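Local coordinates for peptidase C51 domain-containing protein (Streptococcus mutans, PDB 3L9A) that is the C-terminal domain of a phage-associated protein of unknown function, whose CHAP-family membership suggests that the whole protein cleaves cell-wall peptidoglycan, at residues F11-N16 with L32-T37. Residues are numbered along the deposited sequence; the frame is centred on the assembly and turned at random. Where two conformers were deposited one is given.
Sequences FFVITN and LHVSPT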
loop_
_atom_site.group_PDB
_atom_site.type_symbol
_atom_site.label_atom_id
_atom_site.label_comp_id
_atom_site.label_asym_id
_atom_site.label_seq_id
_atom_site.Cartn_x
_atom_site.Cartn_y
_atom_site.Cartn_z
ATOM N N PHE A 11 -9.239 -5.002 -5.232
ATOM C CA PHE A 11 -10.401 -4.990 -6.122
ATOM C C PHE A 11 -10.995 -6.379 -6.214
ATOM O O PHE A 11 -10.340 -7.367 -5.867
ATOM C CB PHE A 11 -10.058 -4.434 -7.515
ATOM C CG PHE A 11 -8.959 -5.183 -8.252
ATOM C CD1 PHE A 11 -9.264 -6.228 -9.115
ATOM C CD2 PHE A 11 -7.632 -4.795 -8.136
ATOM C CE1 PHE A 11 -8.262 -6.880 -9.843
ATOM C CE2 PHE A 11 -6.620 -5.461 -8.848
ATOM C CZ PHE A 11 -6.945 -6.491 -9.705
ATOM N N PHE A 12 -12.238 -6.453 -6.683
ATOM C CA PHE A 12 -12.873 -7.736 -6.962
ATOM C C PHE A 12 -12.911 -8.018 -8.461
ATOM O O PHE A 12 -13.064 -7.099 -9.282
ATOM C CB PHE A 12 -14.341 -7.720 -6.525
ATOM C CG PHE A 12 -14.585 -7.790 -5.037
ATOM C CD1 PHE A 12 -14.083 -8.835 -4.258
ATOM C CD2 PHE A 12 -15.412 -6.848 -4.435
ATOM C CE1 PHE A 12 -14.385 -8.909 -2.889
ATOM C CE2 PHE A 12 -15.715 -6.922 -3.077
ATOM C CZ PHE A 12 -15.203 -7.950 -2.309
ATOM N N VAL A 13 -12.826 -9.301 -8.801
ATOM C CA VAL A 13 -13.242 -9.783 -10.116
ATOM C C VAL A 13 -14.202 -10.947 -9.893
ATOM O O VAL A 13 -14.253 -11.515 -8.798
ATOM C CB VAL A 13 -12.051 -10.213 -11.030
ATOM C CG1 VAL A 13 -11.104 -9.047 -11.275
ATOM C CG2 VAL A 13 -11.306 -11.403 -10.467
ATOM N N ILE A 14 -14.957 -11.292 -10.934
ATOM C CA ILE A 14 -15.891 -12.419 -10.881
ATOM C C ILE A 14 -15.589 -13.309 -12.070
ATOM O O ILE A 14 -15.513 -12.827 -13.194
ATOM C CB ILE A 14 -17.371 -11.968 -10.911
ATOM C CG1 ILE A 14 -17.633 -10.879 -9.869
ATOM C CG2 ILE A 14 -18.290 -13.167 -10.690
ATOM C CD1 ILE A 14 -19.080 -10.434 -9.781
ATOM N N THR A 15 -15.403 -14.605 -11.838
ATOM C CA THR A 15 -15.045 -15.498 -12.950
ATOM C C THR A 15 -16.192 -15.641 -13.944
ATOM O O THR A 15 -17.366 -15.727 -13.554
ATOM C CB THR A 15 -14.621 -16.876 -12.464
ATOM O OG1 THR A 15 -15.736 -17.489 -11.817
ATOM C CG2 THR A 15 -13.421 -16.779 -11.512
ATOM N N ASN A 16 -15.841 -15.679 -15.229
ATOM C CA ASN A 16 -16.837 -15.781 -16.295
ATOM C C ASN A 16 -17.324 -17.203 -16.565
ATOM O O ASN A 16 -18.295 -17.394 -17.296
ATOM C CB ASN A 16 -16.302 -15.176 -17.600
ATOM C CG ASN A 16 -15.239 -16.043 -18.267
ATOM O OD1 ASN A 16 -14.659 -16.933 -17.649
ATOM N ND2 ASN A 16 -14.970 -15.763 -19.540
ATOM N N LEU A 32 -13.515 -13.173 -6.616
ATOM C CA LEU A 32 -12.130 -13.212 -6.175
ATOM C C LEU A 32 -11.723 -11.848 -5.645
ATOM O O LEU A 32 -11.886 -10.826 -6.330
ATOM C CB LEU A 32 -11.209 -13.614 -7.329
ATOM C CG LEU A 32 -11.633 -14.826 -8.155
ATOM C CD1 LEU A 32 -10.546 -15.183 -9.155
ATOM C CD2 LEU A 32 -11.972 -16.027 -7.267
ATOM N N HIS A 33 -11.246 -11.831 -4.405
ATOM C CA HIS A 33 -10.677 -10.632 -3.814
ATOM C C HIS A 33 -9.212 -10.571 -4.208
ATOM O O HIS A 33 -8.453 -11.503 -3.925
ATOM C CB HIS A 33 -10.787 -10.672 -2.294
ATOM C CG HIS A 33 -10.276 -9.433 -1.632
ATOM N ND1 HIS A 33 -9.035 -9.360 -1.035
ATOM C CD2 HIS A 33 -10.827 -8.199 -1.509
ATOM C CE1 HIS A 33 -8.859 -8.140 -0.546
ATOM N NE2 HIS A 33 -9.937 -7.420 -0.809
ATOM N N VAL A 34 -8.821 -9.480 -4.866
ATOM C CA VAL A 34 -7.460 -9.336 -5.365
ATOM C C VAL A 34 -6.763 -8.222 -4.603
ATOM O O VAL A 34 -7.237 -7.084 -4.586
ATOM C CB VAL A 34 -7.427 -9.019 -6.885
ATOM C CG1 VAL A 34 -5.995 -9.010 -7.408
ATOM C CG2 VAL A 34 -8.279 -10.022 -7.681
ATOM N N SER A 35 -5.629 -8.556 -3.985
ATOM C CA SER A 35 -4.843 -7.580 -3.252
ATOM C C SER A 35 -3.440 -7.473 -3.836
ATOM O O SER A 35 -2.567 -8.268 -3.503
ATOM C CB SER A 35 -4.765 -7.937 -1.768
ATOM O OG SER A 35 -3.931 -6.998 -1.103
ATOM N N PRO A 36 -3.226 -6.514 -4.748
ATOM C CA PRO A 36 -1.861 -6.327 -5.247
ATOM C C PRO A 36 -0.833 -6.072 -4.144
ATOM O O PRO A 36 0.286 -6.586 -4.222
ATOM C CB PRO A 36 -2.005 -5.126 -6.190
ATOM C CG PRO A 36 -3.430 -5.273 -6.698
ATOM C CD PRO A 36 -4.187 -5.642 -5.444
ATOM N N THR A 37 -1.185 -5.305 -3.116
ATOM C CA THR A 37 -0.203 -5.006 -2.088
ATOM C C THR A 37 0.255 -6.275 -1.367
ATOM O O THR A 37 1.454 -6.444 -1.084
ATOM C CB THR A 37 -0.666 -3.907 -1.107
ATOM O OG1 THR A 37 -1.965 -4.210 -0.569
ATOM C CG2 THR A 37 -0.684 -2.552 -1.808
#
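F11 and V34 face each other across two antiparallel strands and exchange two backbone hydrogen bonds, with V34 N to F11 O at 2.8 Å. V13 and L32 form the second such pair, with L32 N to V13 O also 2.8 Å. F12 and H33 lie between them as a non-hydrogen-bonded pair. Here F12 CA approaches L32 O at 3.3 Å, a CA-H...O contact.

F11, V13, L32 and V34 project to one face of the sheet. V34 CB sits above the face of the F11 ring, offset toward the rim, in a CH-pi contact 3.8 Å from the ring centroid. CG of F11 stands between the backbone N and the carbonyl carbon (chi1 58°), and chi2 of 92° then lays the ring face over V34 CB. CZ meets V34 CG1 at 3.5 Å, and CE2 touches P36 CG just past the strand end. V13 CG2 packs on L32 CB at 3.8 Å. T15 CG2 touches L32 CD1, the two side chains crossing at about a right angle.

F12 and H33 occupy the other face. The edge of H33 points at the face of F12 in an offset edge-to-face pair, planes at 72° and centroids 5.8 Å apart, the nearest atoms being H33 CD2 and F12 CE1. Helix 46-55 covers both rings, and Y61 stacks on F12. Helix 68-78 covers the opposite face through I74 and F70. T15 OG1 bonds to A27 O and A30 N.

Both are inner strands of a mixed sheet. The four cross-strand bonds pair the backbone N and O of F11, V13, L32 and V34, while the F12 backbone bonds to E60 and V62. With both faces covered by helices, the backbone bonds fix the register and the apolar and aromatic contacts join the two strands within the buried core.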